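Local coordinates for putative exported protein (Bordetella pertussis Tohama I, PDB 2PFZ) that binds pyroglutamic acid as an extracytoplasmic solute receptor and probably hands it to a tripartite ATP-independent periplasmic transporter, at residues S182-T185 / G186-K190; Q234-E237 / R238-L242; E245-S248 / W249-Q253. All coordinates share one frame; numbering follows the deposited sequence.

Contact 1 (S182-T185 / G186-K190). With PCA (pyroglutamic acid), chain B.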
ATOM      1  N   SER A 182       2.626   8.331   2.301  1.00 17.04           N
ATOM      2  CA  SER A 182       2.225   8.464   3.688  1.00 17.30           C
ATOM      3  C   SER A 182       3.292   9.252   4.461  1.00 17.57           C
ATOM      4  O   SER A 182       4.410   9.419   3.980  1.00 17.23           O
ATOM      5  CB  SER A 182       2.066   7.084   4.306  1.00 16.84           C
ATOM      6  OG  SER A 182       3.248   6.312   4.116  1.00 15.60           O
ATOM      7  N   GLY A 183       2.929   9.755   5.641  1.00 18.63           N
ATOM      8  CA  GLY A 183       3.908  10.314   6.570  1.00 18.88           C
ATOM      9  C   GLY A 183       4.966   9.280   6.926  1.00 18.84           C
ATOM     10  O   GLY A 183       6.137   9.631   7.124  1.00 19.63           O
ATOM     11  N   SER A 184       4.530   8.022   7.044  1.00 18.12           N
ATOM     12  CA  SER A 184       5.402   6.858   7.264  1.00 18.10           C
ATOM     13  C   SER A 184       6.608   6.869   6.320  1.00 17.32           C
ATOM     14  O   SER A 184       7.751   6.981   6.764  1.00 17.27           O
ATOM     15  CB  SER A 184       4.597   5.562   7.093  1.00 18.37           C
ATOM     16  OG  SER A 184       5.437   4.407   7.023  1.00 19.50           O
ATOM     17  N   THR A 185       6.339   6.766   5.029  1.00 17.17           N
ATOM     18  CA  THR A 185       7.377   6.786   3.978  1.00 18.05           C
ATOM     19  C   THR A 185       8.193   8.061   3.983  1.00 18.75           C
ATOM     20  O   THR A 185       9.430   8.012   3.875  1.00 18.96           O
ATOM     21  CB  THR A 185       6.789   6.510   2.594  1.00 18.13           C
ATOM     22  OG1 THR A 185       6.288   5.178   2.576  1.00 17.41           O
ATOM     23  CG2 THR A 185       7.856   6.646   1.512  1.00 18.93           C
ATOM     24  N   GLY A 186       7.508   9.198   4.109  1.00 19.06           N
ATOM     25  CA  GLY A 186       8.208  10.490   4.232  1.00 20.41           C
ATOM     26  C   GLY A 186       9.244  10.480   5.336  1.00 21.38           C
ATOM     27  O   GLY A 186      10.393  10.881   5.126  1.00 21.25           O
ATOM     28  N   PHE A 187       8.842  10.020   6.519  1.00 22.30           N
ATOM     29  CA  PHE A 187       9.751   9.949   7.658  1.00 23.12           C
ATOM     30  C   PHE A 187      10.877   8.941   7.431  1.00 23.52           C
ATOM     31  O   PHE A 187      12.060   9.269   7.616  1.00 23.92           O
ATOM     32  CB  PHE A 187       8.987   9.600   8.937  1.00 23.46           C
ATOM     33  CG  PHE A 187       9.819   9.679  10.180  1.00 25.55           C
ATOM     34  CD1 PHE A 187      10.066  10.911  10.787  1.00 26.93           C
ATOM     35  CD2 PHE A 187      10.349   8.527  10.749  1.00 26.55           C
ATOM     36  CE1 PHE A 187      10.847  10.988  11.952  1.00 27.28           C
ATOM     37  CE2 PHE A 187      11.124   8.595  11.916  1.00 27.42           C
ATOM     38  CZ  PHE A 187      11.361   9.837  12.515  1.00 25.78           C
ATOM     39  N   ASP A 188      10.516   7.726   7.029  1.00 23.49           N
ATOM     40  CA  ASP A 188      11.494   6.634   6.929  1.00 23.72           C
ATOM     41  C   ASP A 188      12.571   6.837   5.860  1.00 23.97           C
ATOM     42  O   ASP A 188      13.606   6.152   5.875  1.00 25.33           O
ATOM     43  CB  ASP A 188      10.787   5.302   6.682  1.00 23.57           C
ATOM     44  CG  ASP A 188      10.048   4.780   7.898  1.00 22.72           C
ATOM     45  OD1 ASP A 188      10.336   5.166   9.055  1.00 23.73           O
ATOM     46  OD2 ASP A 188       9.163   3.947   7.687  1.00 22.12           O
ATOM     47  N   THR A 189      12.325   7.754   4.929  1.00 23.45           N
ATOM     48  CA  THR A 189      13.263   8.037   3.847  1.00 23.32           C
ATOM     49  C   THR A 189      13.915   9.403   4.061  1.00 23.82           C
ATOM     50  O   THR A 189      14.654   9.909   3.192  1.00 24.00           O
ATOM     51  CB  THR A 189      12.578   7.986   2.456  1.00 22.89           C
ATOM     52  OG1 THR A 189      11.507   8.948   2.387  1.00 22.45           O
ATOM     53  CG2 THR A 189      12.072   6.561   2.125  1.00 22.66           C
ATOM     54  N   LYS A 190      13.649   9.983   5.233  1.00 24.05           N
ATOM     55  CA  LYS A 190      14.081  11.339   5.576  1.00 24.93           C
ATOM     56  C   LYS A 190      13.796  12.341   4.462  1.00 24.78           C
ATOM     57  O   LYS A 190      14.673  13.118   4.073  1.00 24.67           O
ATOM     58  CB  LYS A 190      15.571  11.340   5.963  1.00 25.18           C
ATOM     59  CG  LYS A 190      15.835  10.601   7.253  1.00 27.25           C
ATOM     60  CD  LYS A 190      16.981  11.242   8.032  1.00 31.55           C
ATOM     61  CE  LYS A 190      18.318  10.628   7.680  1.00 33.45           C
ATOM     62  NZ  LYS A 190      18.676   9.608   8.695  1.00 37.17           N
TER
HETATM   63  N   PCA B   1       4.380   4.303   1.056  1.00 15.94           N
HETATM   64  CA  PCA B   1       4.685   3.347  -0.027  1.00 16.87           C
HETATM   65  CB  PCA B   1       3.411   2.919  -0.755  1.00 16.52           C
HETATM   66  CG  PCA B   1       2.275   3.687  -0.106  1.00 15.73           C
HETATM   67  CD  PCA B   1       2.944   4.444   1.004  1.00 15.83           C
HETATM   68  OE  PCA B   1       2.318   5.110   1.844  1.00 15.77           O
HETATM   69  C   PCA B   1       5.554   4.081  -1.023  1.00 17.64           C
HETATM   70  O   PCA B   1       6.232   3.477  -1.865  1.00 17.85           O
HETATM   71  OXT PCA B   1       5.578   5.321  -0.983  1.00 17.91           O
HETATM   72  O   HOH W   1       6.745   3.306   9.010  1.00 21.46           O
HETATM   73  O   HOH W   2       7.888   3.813   5.487  1.00 22.31           O

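Contact 2 (Q234-E237 / R238-L242)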
ATOM      1  N   GLN A 234      -4.388 -12.088  13.613  1.00 21.22           N
ATOM      2  CA  GLN A 234      -3.741 -11.219  14.606  1.00 21.98           C
ATOM      3  C   GLN A 234      -2.935 -10.125  13.901  1.00 20.93           C
ATOM      4  O   GLN A 234      -2.983  -8.965  14.316  1.00 21.07           O
ATOM      5  CB  GLN A 234      -2.836 -12.033  15.563  1.00 22.17           C
ATOM      6  CG  GLN A 234      -3.642 -13.019  16.410  1.00 24.07           C
ATOM      7  CD  GLN A 234      -2.804 -13.947  17.311  1.00 24.13           C
ATOM      8  OE1 GLN A 234      -1.564 -13.850  17.411  1.00 27.96           O
ATOM      9  NE2 GLN A 234      -3.498 -14.860  17.970  1.00 27.98           N
ATOM     10  N   ALA A 235      -2.217 -10.494  12.829  1.00 19.79           N
ATOM     11  CA  ALA A 235      -1.372  -9.530  12.073  1.00 18.91           C
ATOM     12  C   ALA A 235      -2.219  -8.438  11.428  1.00 18.54           C
ATOM     13  O   ALA A 235      -1.819  -7.264  11.412  1.00 18.01           O
ATOM     14  CB  ALA A 235      -0.540 -10.241  11.006  1.00 18.19           C
ATOM     15  N   GLU A 236      -3.369  -8.826  10.874  1.00 18.20           N
ATOM     16  CA  GLU A 236      -4.274  -7.850  10.285  1.00 18.55           C
ATOM     17  C   GLU A 236      -4.770  -6.864  11.317  1.00 18.69           C
ATOM     18  O   GLU A 236      -4.776  -5.682  11.055  1.00 19.71           O
ATOM     19  CB  GLU A 236      -5.463  -8.489   9.595  1.00 17.44           C
ATOM     20  CG  GLU A 236      -6.162  -7.509   8.635  1.00 16.90           C
ATOM     21  CD  GLU A 236      -7.157  -8.191   7.738  1.00 15.33           C
ATOM     22  OE1 GLU A 236      -6.733  -8.782   6.712  1.00 16.54           O
ATOM     23  OE2 GLU A 236      -8.382  -8.115   8.035  1.00 16.65           O
ATOM     24  N   GLU A 237      -5.208  -7.365  12.472  1.00 19.68           N
ATOM     25  CA  GLU A 237      -5.711  -6.512  13.559  1.00 20.73           C
ATOM     26  C   GLU A 237      -4.644  -5.538  14.039  1.00 19.96           C
ATOM     27  O   GLU A 237      -4.882  -4.320  14.128  1.00 18.72           O
ATOM     28  CB  GLU A 237      -6.215  -7.383  14.736  1.00 21.77           C
ATOM     29  CG  GLU A 237      -6.715  -6.564  15.935  1.00 28.27           C
ATOM     30  CD  GLU A 237      -7.892  -7.194  16.679  1.00 32.36           C
ATOM     31  OE1 GLU A 237      -8.792  -7.774  16.026  1.00 37.72           O
ATOM     32  OE2 GLU A 237      -7.921  -7.082  17.932  1.00 38.06           O
ATOM     33  N   ARG A 238      -3.464  -6.085  14.331  1.00 19.47           N
ATOM     34  CA  ARG A 238      -2.338  -5.297  14.815  1.00 19.64           C
ATOM     35  C   ARG A 238      -1.877  -4.283  13.764  1.00 18.83           C
ATOM     36  O   ARG A 238      -1.503  -3.174  14.115  1.00 19.22           O
ATOM     37  CB  ARG A 238      -1.167  -6.207  15.209  1.00 19.23           C
ATOM     38  CG  ARG A 238       0.066  -5.491  15.804  1.00 20.12           C
ATOM     39  CD  ARG A 238       1.258  -6.438  15.984  1.00 21.66           C
ATOM     40  NE  ARG A 238       0.844  -7.764  16.373  1.00 28.37           N
ATOM     41  CZ  ARG A 238       0.967  -8.891  15.661  1.00 27.00           C
ATOM     42  NH1 ARG A 238       1.524  -8.943  14.435  1.00 25.72           N
ATOM     43  NH2 ARG A 238       0.506  -9.991  16.221  1.00 26.79           N
ATOM     44  N   GLY A 239      -1.867  -4.681  12.490  1.00 17.77           N
ATOM     45  CA  GLY A 239      -1.349  -3.826  11.405  1.00 17.84           C
ATOM     46  C   GLY A 239      -2.237  -2.602  11.191  1.00 18.02           C
ATOM     47  O   GLY A 239      -1.739  -1.468  11.053  1.00 17.83           O
ATOM     48  N   TRP A 240      -3.548  -2.816  11.174  1.00 17.37           N
ATOM     49  CA  TRP A 240      -4.472  -1.676  11.041  1.00 17.71           C
ATOM     50  C   TRP A 240      -4.337  -0.752  12.252  1.00 18.65           C
ATOM     51  O   TRP A 240      -4.347   0.480  12.112  1.00 18.95           O
ATOM     52  CB  TRP A 240      -5.923  -2.148  10.874  1.00 17.45           C
ATOM     53  CG  TRP A 240      -6.209  -2.614   9.486  1.00 17.30           C
ATOM     54  CD1 TRP A 240      -5.903  -3.841   8.942  1.00 17.37           C
ATOM     55  CD2 TRP A 240      -6.855  -1.862   8.452  1.00 18.50           C
ATOM     56  NE1 TRP A 240      -6.318  -3.890   7.630  1.00 18.13           N
ATOM     57  CE2 TRP A 240      -6.903  -2.685   7.304  1.00 17.56           C
ATOM     58  CE3 TRP A 240      -7.415  -0.573   8.391  1.00 17.28           C
ATOM     59  CZ2 TRP A 240      -7.470  -2.254   6.094  1.00 17.95           C
ATOM     60  CZ3 TRP A 240      -7.978  -0.142   7.174  1.00 16.96           C
ATOM     61  CH2 TRP A 240      -8.009  -0.975   6.057  1.00 16.83           C
ATOM     62  N   LYS A 241      -4.221  -1.370  13.429  1.00 18.78           N
ATOM     63  CA  LYS A 241      -3.993  -0.665  14.690  1.00 20.47           C
ATOM     64  C   LYS A 241      -2.753   0.226  14.636  1.00 20.94           C
ATOM     65  O   LYS A 241      -2.834   1.436  14.907  1.00 21.36           O
ATOM     66  CB  LYS A 241      -3.903  -1.684  15.848  1.00 20.11           C
ATOM     67  CG  LYS A 241      -3.683  -1.096  17.248  1.00 20.74           C
ATOM     68  CD  LYS A 241      -3.343  -2.224  18.256  1.00 21.20           C
ATOM     69  CE  LYS A 241      -2.969  -1.671  19.655  1.00 22.09           C
ATOM     70  NZ  LYS A 241      -3.934  -0.647  20.184  1.00 22.76           N
ATOM     71  N   LEU A 242      -1.611  -0.356  14.270  1.00 21.39           N
ATOM     72  CA  LEU A 242      -0.343   0.389  14.273  1.00 22.17           C
ATOM     73  C   LEU A 242      -0.298   1.453  13.171  1.00 20.73           C
ATOM     74  O   LEU A 242       0.300   2.514  13.357  1.00 20.72           O
ATOM     75  CB  LEU A 242       0.863  -0.548  14.182  1.00 23.03           C
ATOM     76  CG  LEU A 242       1.306  -1.340  15.448  1.00 25.42           C
ATOM     77  CD1 LEU A 242       0.165  -1.989  16.345  1.00 28.93           C
ATOM     78  CD2 LEU A 242       2.331  -2.404  15.046  1.00 24.99           C
TER

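Contact 3 (E245-S248 / W249-Q253)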
ATOM      1  N   GLU A 245      -2.535   4.397  14.566  1.00 18.00           N
ATOM      2  CA  GLU A 245      -1.896   4.965  15.766  1.00 20.22           C
ATOM      3  C   GLU A 245      -0.644   5.777  15.462  1.00 20.75           C
ATOM      4  O   GLU A 245      -0.442   6.870  16.030  1.00 21.56           O
ATOM      5  CB  GLU A 245      -1.650   3.861  16.808  1.00 20.06           C
ATOM      6  CG  GLU A 245      -2.966   3.410  17.497  1.00 20.01           C
ATOM      7  CD  GLU A 245      -2.769   2.323  18.525  1.00 21.36           C
ATOM      8  OE1 GLU A 245      -1.600   2.003  18.872  1.00 24.09           O
ATOM      9  OE2 GLU A 245      -3.789   1.782  18.994  1.00 22.06           O
ATOM     10  N   LYS A 246       0.188   5.281  14.549  1.00 20.89           N
ATOM     11  CA  LYS A 246       1.463   5.956  14.254  1.00 21.28           C
ATOM     12  C   LYS A 246       1.336   7.123  13.278  1.00 21.14           C
ATOM     13  O   LYS A 246       2.251   7.964  13.166  1.00 21.01           O
ATOM     14  CB  LYS A 246       2.512   4.941  13.780  1.00 22.24           C
ATOM     15  CG  LYS A 246       3.002   4.044  14.899  1.00 24.33           C
ATOM     16  CD  LYS A 246       4.057   3.062  14.415  1.00 28.53           C
ATOM     17  CE  LYS A 246       4.148   1.864  15.354  1.00 31.88           C
ATOM     18  NZ  LYS A 246       4.466   2.214  16.773  1.00 33.05           N
ATOM     19  N   ASN A 247       0.199   7.196  12.586  1.00 20.14           N
ATOM     20  CA  ASN A 247      -0.006   8.230  11.574  1.00 20.25           C
ATOM     21  C   ASN A 247       0.180   9.632  12.184  1.00 20.72           C
ATOM     22  O   ASN A 247       0.900  10.477  11.615  1.00 21.86           O
ATOM     23  CB  ASN A 247      -1.376   8.043  10.889  1.00 19.48           C
ATOM     24  CG  ASN A 247      -1.664   9.084   9.798  1.00 19.56           C
ATOM     25  OD1 ASN A 247      -2.770   9.644   9.749  1.00 19.87           O
ATOM     26  ND2 ASN A 247      -0.690   9.346   8.935  1.00 15.82           N
ATOM     27  N   SER A 248      -0.437   9.879  13.342  1.00 20.26           N
ATOM     28  CA  SER A 248      -0.254  11.182  13.999  1.00 21.20           C
ATOM     29  C   SER A 248       1.184  11.346  14.463  1.00 21.18           C
ATOM     30  O   SER A 248       1.725  12.427  14.365  1.00 21.43           O
ATOM     31  CB  SER A 248      -1.214  11.389  15.169  1.00 20.64           C
ATOM     32  OG  SER A 248      -1.126  10.298  16.060  1.00 23.39           O
ATOM     33  N   TRP A 249       1.813  10.269  14.941  1.00 22.19           N
ATOM     34  CA  TRP A 249       3.217  10.342  15.371  1.00 22.75           C
ATOM     35  C   TRP A 249       4.120  10.754  14.215  1.00 22.77           C
ATOM     36  O   TRP A 249       5.007  11.590  14.390  1.00 22.87           O
ATOM     37  CB  TRP A 249       3.671   9.014  16.014  1.00 23.89           C
ATOM     38  CG  TRP A 249       5.037   9.080  16.660  1.00 24.65           C
ATOM     39  CD1 TRP A 249       5.322   9.358  17.963  1.00 27.45           C
ATOM     40  CD2 TRP A 249       6.289   8.848  16.014  1.00 24.79           C
ATOM     41  NE1 TRP A 249       6.689   9.321  18.174  1.00 26.18           N
ATOM     42  CE2 TRP A 249       7.304   9.013  16.988  1.00 26.02           C
ATOM     43  CE3 TRP A 249       6.659   8.533  14.695  1.00 26.61           C
ATOM     44  CZ2 TRP A 249       8.664   8.871  16.686  1.00 25.17           C
ATOM     45  CZ3 TRP A 249       8.016   8.380  14.394  1.00 24.81           C
ATOM     46  CH2 TRP A 249       9.003   8.560  15.393  1.00 24.86           C
ATOM     47  N   TYR A 250       3.881  10.215  13.016  1.00 22.46           N
ATOM     48  CA  TYR A 250       4.762  10.535  11.899  1.00 22.38           C
ATOM     49  C   TYR A 250       4.589  11.981  11.491  1.00 22.53           C
ATOM     50  O   TYR A 250       5.578  12.658  11.232  1.00 21.96           O
ATOM     51  CB  TYR A 250       4.584   9.605  10.692  1.00 22.54           C
ATOM     52  CG  TYR A 250       5.169   8.224  10.884  1.00 22.93           C
ATOM     53  CD1 TYR A 250       6.569   8.024  10.979  1.00 21.62           C
ATOM     54  CD2 TYR A 250       4.335   7.111  10.962  1.00 23.42           C
ATOM     55  CE1 TYR A 250       7.097   6.746  11.170  1.00 21.87           C
ATOM     56  CE2 TYR A 250       4.855   5.837  11.134  1.00 22.94           C
ATOM     57  CZ  TYR A 250       6.225   5.662  11.239  1.00 21.94           C
ATOM     58  OH  TYR A 250       6.702   4.389  11.436  1.00 23.75           O
ATOM     59  N   LYS A 251       3.341  12.445  11.428  1.00 22.46           N
ATOM     60  CA  LYS A 251       3.046  13.835  11.062  1.00 23.12           C
ATOM     61  C   LYS A 251       3.725  14.848  12.002  1.00 23.09           C
ATOM     62  O   LYS A 251       4.351  15.797  11.533  1.00 22.74           O
ATOM     63  CB  LYS A 251       1.532  14.082  10.983  1.00 22.97           C
ATOM     64  CG  LYS A 251       0.939  13.708   9.625  1.00 24.18           C
ATOM     65  CD  LYS A 251      -0.438  13.091   9.696  1.00 25.69           C
ATOM     66  CE  LYS A 251      -1.402  13.838  10.555  1.00 25.72           C
ATOM     67  NZ  LYS A 251      -2.815  13.423  10.247  1.00 26.57           N
ATOM     68  N   GLU A 252       3.622  14.618  13.310  1.00 23.74           N
ATOM     69  CA  GLU A 252       4.230  15.494  14.316  1.00 24.76           C
ATOM     70  C   GLU A 252       5.755  15.379  14.291  1.00 25.02           C
ATOM     71  O   GLU A 252       6.454  16.358  14.504  1.00 25.31           O
ATOM     72  CB  GLU A 252       3.693  15.178  15.725  1.00 25.22           C
ATOM     73  CG  GLU A 252       2.189  15.432  15.914  1.00 25.81           C
ATOM     74  CD  GLU A 252       1.789  16.861  15.620  1.00 29.59           C
ATOM     75  OE1 GLU A 252       2.339  17.775  16.260  1.00 28.85           O
ATOM     76  OE2 GLU A 252       0.932  17.071  14.731  1.00 31.12           O
ATOM     77  N   GLN A 253       6.279  14.191  14.009  1.00 25.41           N
ATOM     78  CA  GLN A 253       7.724  14.026  13.903  1.00 26.13           C
ATOM     79  C   GLN A 253       8.265  14.711  12.645  1.00 25.74           C
ATOM     80  O   GLN A 253       9.285  15.360  12.705  1.00 26.33           O
ATOM     81  CB  GLN A 253       8.123  12.546  13.996  1.00 27.38           C
ATOM     82  CG  GLN A 253       9.535  12.304  14.533  1.00 31.77           C
ATOM     83  CD  GLN A 253       9.695  12.504  16.048  1.00 33.14           C
ATOM     84  OE1 GLN A 253      10.821  12.503  16.552  1.00 39.49           O
ATOM     85  NE2 GLN A 253       8.582  12.674  16.771  1.00 36.89           N
TER

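Contact 1 (S182-T185 / G186-K190)
The short helix 183-188 is one wall of the pyroglutamic acid pocket, and its N-terminal end, cap residue included, presents two hydroxyls to the ligand. S182 is the N-cap: its OG accepts from T185 N in a long but nearly straight capping bond (3.3 Å, 176°). The same hydroxyl donates to the ring carbonyl of the ligand, with S182 OG 2.7 Å from PCA OE, so cap and ligand share one oxygen. OG is placed for both by a first torsion of 54°, which sets it between the backbone N and the carbonyl carbon. T185 answers from one turn further on, its OG1 accepting the ring N-H of the ligand at 2.6 Å from PCA N. The lactam is thus read at both its acceptor and its donor, and S181 and R142 add further hydrogen bonds to the ligand. Behind the pocket, T185 O takes the hydroxyl of T189, with OG1 at 2.7 Å, besides a weak bond from T189 N. S184 OG and D188 OD2 are 3.8 Å apart, too far for a direct bond, but two waters lie between them; one is 2.6 Å from S184 OG and donates to D188 OD2. The helix ends in a Schellman motif with K190, at positive phi, as its C-prime residue. T185 and T189 lean on L167 of helix 167-172 and on Y179 of strand 178-181, whereas S184 and F187 face helix 222-256 through Y250 and Q253.

Contact 2 (Q234-E237 / R238-L242)
From Q234-E237 to R238-L242 the backbone is regular alpha-helix, with the amides of R238, G239, W240 and K241 each bonded to the carbonyl four residues back. R238 folds back along the preceding turn: CG lies anti to the backbone N (chi1 -177°), and a bend at chi3 turns the guanidinium over the carbonyl of Q234. Q234 O sits about 4.1 Å above the plane of the R238 guanidinium, over its centre, while R238 NH2 comes to 4.0 Å from Q234 CB and NH1 to 3.8 Å from A235 CA. These are packing contacts; the charge itself is met by a salt bridge from NH2 to D25 and a hydrogen bond from NH1 to N18. On another side of the helix E236 and W240 run side by side in the same direction. W240 CD1 reaches E236 O, 3.0 Å away, with the oxygen in the plane of the indole at its edge, and E236 CG lies 3.7 Å from the same CD1. The carboxylate and indole planes are 68° apart. W240 NE1 donates to S116 O of strand 111-118, and E236 OE1 bonds S116 N of that strand and Y95 OH of helix 88-107. This part of helix 222-256 therefore lies against helix 14-30 through A235 and R238, and against strand 111-118 and helix 88-107 through E236 and W240.

Contact 3 (E245-S248 / W249-Q253)
Two side-chain pairs spaced one turn apart, K246 with Y250 and N247 with K251, make up this intrahelical contact in the later part of the long helix 222-256. The phenol ring of Y250 leans back over the preceding turn, carried there by a chi1 of -74° that puts CG beside its own backbone N. Its CE2 meets the aliphatic root of the lysine, 3.6 Å from K246 CB, and its CD2 comes to 3.2 Å from K246 O, the carbonyl that also accepts from Y250 N. One face of the tyrosine ring carries W249, whose CE3 stands 3.7 Å above it toward the rim. W249 in turn has Q253 NE2 over a face of its indole, 3.7 Å from the plane. In the second pair the lysine methylenes lie along the N247 backbone carbonyl and side-chain amide: the chain of K251 bends at chi2 and chi3, bringing CD to 3.5 Å from N247 O and 3.8 Å from N247 ND2. K251 NZ stays 3.8 Å from N247 OD1, and its charge is met instead by a salt bridge to D200. On the outer side, E252 CG lies 3.4 Å from S248 O, which also receives the amide of E252. N247 packs on P120 and P121 in the loop before strand 123-126, while Y250 touches S184 of helix 183-188 and W249 meets F187 of that helix edge-to-face.

Contact 1 is buried and lies at the ligand, whereas contacts 2 and 3 are partly buried turns of one long helix, 222-256, that faces different neighbours along its length. Contact 1 relies on hydroxyls, a helix cap and water. Contact 2 points charged and indole groups at partners on neighbouring elements, and contact 3 combines packed aromatic rings with lysine chains. Contacts 1 and 3 touch directly: F187 CE1 comes to 3.2 Å from Q253 CG, and Y250 also packs on G183. Contacts 1 and 2 do not touch, their nearest atoms being about 8 Å apart. The salt bridge between K241 and E245 spans the short interval from contact 2 to contact 3.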